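Local structure of cell wall surface anchor family protein (Streptococcus pneumoniae, 4OQ1) at residues Leu163-Lys169 with Arg198-Lys204. The protein is an ancillary pilin that probably attaches the pilus of Streptococcus pneumoniae to the cell wall. The protein carries 3 engineered substitutions. Sequence-based numbering, arbitrary orientation.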
# COMPACT_ATOMS: atom_id res chain seq x y z
N LEU A 163 11.33 -11.16 4.37
CA LEU A 163 11.51 -10.75 2.94
C LEU A 163 11.15 -9.28 2.69
O LEU A 163 10.04 -8.86 2.90
CB LEU A 163 10.74 -11.68 2.00
CG LEU A 163 11.00 -13.19 2.10
CD1 LEU A 163 10.13 -13.97 1.07
CD2 LEU A 163 12.42 -13.56 2.05
N GLU A 164 12.16 -8.46 2.28
CA GLU A 164 11.97 -7.13 1.93
C GLU A 164 11.67 -6.90 0.46
O GLU A 164 12.17 -7.58 -0.44
CB GLU A 164 13.33 -6.38 2.32
CG GLU A 164 13.29 -4.95 2.03
CD GLU A 164 14.60 -4.26 2.43
OE1 GLU A 164 15.58 -4.93 2.78
OE2 GLU A 164 14.65 -3.03 2.39
N GLY A 165 10.72 -6.00 0.21
CA GLY A 165 10.39 -5.55 -1.11
C GLY A 165 9.31 -6.33 -1.82
O GLY A 165 9.10 -6.18 -3.04
N VAL A 166 8.64 -7.18 -1.11
CA VAL A 166 7.48 -7.89 -1.74
C VAL A 166 6.26 -6.92 -1.78
O VAL A 166 5.87 -6.27 -0.76
CB VAL A 166 7.17 -9.12 -0.90
CG1 VAL A 166 5.99 -9.86 -1.48
CG2 VAL A 166 8.31 -10.09 -0.86
N GLY A 167 5.61 -6.81 -2.93
CA GLY A 167 4.47 -5.89 -3.13
C GLY A 167 3.10 -6.54 -2.94
O GLY A 167 2.94 -7.69 -3.44
N PHE A 168 2.22 -5.85 -2.17
CA PHE A 168 0.82 -6.32 -1.93
C PHE A 168 -0.14 -5.19 -2.31
O PHE A 168 0.20 -4.01 -2.27
CB PHE A 168 0.63 -6.68 -0.48
CG PHE A 168 1.29 -7.96 -0.08
CD1 PHE A 168 2.54 -8.01 0.31
CD2 PHE A 168 0.57 -9.14 -0.02
CE1 PHE A 168 3.13 -9.21 0.74
CE2 PHE A 168 1.14 -10.35 0.34
CZ PHE A 168 2.42 -10.38 0.76
N LYS A 169 -1.34 -5.55 -2.77
CA LYS A 169 -2.42 -4.57 -2.75
C LYS A 169 -3.41 -5.00 -1.72
O LYS A 169 -3.58 -6.19 -1.36
CB LYS A 169 -3.10 -4.45 -4.14
CG LYS A 169 -2.25 -3.77 -5.18
CD LYS A 169 -3.01 -3.65 -6.50
CE LYS A 169 -2.19 -3.27 -7.72
NZ LYS A 169 -1.42 -1.99 -7.60
N ARG A 198 -2.33 1.91 -5.02
CA ARG A 198 -0.94 1.78 -4.59
C ARG A 198 -0.59 0.31 -4.27
O ARG A 198 -1.41 -0.47 -3.78
CB ARG A 198 -0.62 2.67 -3.38
CG ARG A 198 -0.84 4.15 -3.63
CD ARG A 198 -0.71 4.98 -2.38
NE ARG A 198 0.62 4.82 -1.78
CZ ARG A 198 0.97 5.22 -0.54
NH1 ARG A 198 0.09 5.84 0.26
NH2 ARG A 198 2.19 4.98 -0.10
N THR A 199 0.66 -0.03 -4.58
CA THR A 199 1.25 -1.25 -4.13
C THR A 199 1.96 -0.95 -2.88
O THR A 199 2.68 0.05 -2.79
CB THR A 199 2.16 -1.85 -5.19
OG1 THR A 199 1.34 -2.10 -6.35
CG2 THR A 199 2.72 -3.16 -4.76
N LEU A 200 1.76 -1.82 -1.90
CA LEU A 200 2.41 -1.68 -0.55
C LEU A 200 3.58 -2.64 -0.53
O LEU A 200 3.44 -3.80 -0.86
CB LEU A 200 1.36 -2.13 0.52
CG LEU A 200 0.00 -1.49 0.76
CD1 LEU A 200 -1.03 -1.66 -0.35
CD2 LEU A 200 -0.70 -1.96 2.00
N TYR A 201 4.77 -2.24 -0.02
CA TYR A 201 5.92 -3.08 -0.08
C TYR A 201 6.46 -3.36 1.32
O TYR A 201 6.58 -2.44 2.12
CB TYR A 201 7.12 -2.36 -0.89
CG TYR A 201 6.80 -2.22 -2.35
CD1 TYR A 201 6.19 -1.09 -2.80
CD2 TYR A 201 7.03 -3.25 -3.23
CE1 TYR A 201 5.82 -0.95 -4.13
CE2 TYR A 201 6.63 -3.17 -4.58
CZ TYR A 201 6.10 -2.00 -5.05
OH TYR A 201 5.67 -1.89 -6.37
N THR A 202 6.82 -4.59 1.55
CA THR A 202 7.51 -5.05 2.78
C THR A 202 8.75 -4.28 3.02
O THR A 202 9.52 -4.11 2.05
CB THR A 202 7.72 -6.57 2.89
OG1 THR A 202 8.58 -7.18 1.86
CG2 THR A 202 6.31 -7.27 2.90
N ASP A 203 9.04 -4.04 4.31
CA ASP A 203 10.22 -3.23 4.73
C ASP A 203 11.37 -4.16 5.05
O ASP A 203 11.29 -5.34 4.81
CB ASP A 203 9.91 -2.30 5.93
CG ASP A 203 9.51 -3.06 7.20
OD1 ASP A 203 9.71 -4.27 7.33
OD2 ASP A 203 8.94 -2.41 8.10
N LYS A 204 12.46 -3.66 5.60
CA LYS A 204 13.59 -4.55 5.83
C LYS A 204 13.27 -5.64 6.82
O LYS A 204 14.01 -6.60 6.93
CB LYS A 204 14.86 -3.79 6.28
CG LYS A 204 14.80 -3.31 7.71
CD LYS A 204 16.13 -2.75 8.23
CE LYS A 204 15.93 -1.92 9.49
NZ LYS A 204 14.92 -0.82 9.32
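Thr202 is gripped by the turn Leu163-Val166 through both its side chain and its backbone. Its OG1 accepts from Val166 N at 3.0 Å and donates to Leu163 O, where the modelled 2.5 Å is doubtfully short, so the hydroxyl sits between an amide and a carbonyl of the same turn. A chi1 of 64° sets OG1 between the backbone N and the carbonyl carbon, where it faces the turn, while CG2 comes within 4.3 Å of Phe168 CE1. The backbone adds two bonds to the grip: Thr202 N to Val166 O, and Gly165 N to Thr202 O at 2.9 Å. Farther along, Phe168 and Leu200 form an antiparallel hydrogen-bonded pair, Phe168 N to Leu200 O and Leu200 N to Phe168 O, both 2.7 Å. Gly167, in the neighbouring non-hydrogen-bonded pair with Tyr201, lets the tyrosine ring lie close: Tyr201 CD2 comes within 3.7 Å of Gly167 CA, and the ring edge meets Gly165 O. Thr199 CG2 packs on Gly167 CA as well, 3.6 Å away, leaving no room there for a side chain. Beyond Thr202, Glu164 runs extended across the backbone of Lys204, Glu164 CD lying 3.6 Å from Lys204 CA. Tyr201 OH is held by Glu224, and Tyr188 OH bonds Tyr201 N. On the face opposite Tyr201, Phe168 and Leu200 pack on Ile208 of strand 207-211, part of the second sheet, which Thr202 also touches. The short strand 200-201 thus edges strand 167-174 in the antiparallel sheet of a two-sheet, prealbumin-like beta sandwich, consistent with the CnaB domains of Gram-positive pilins.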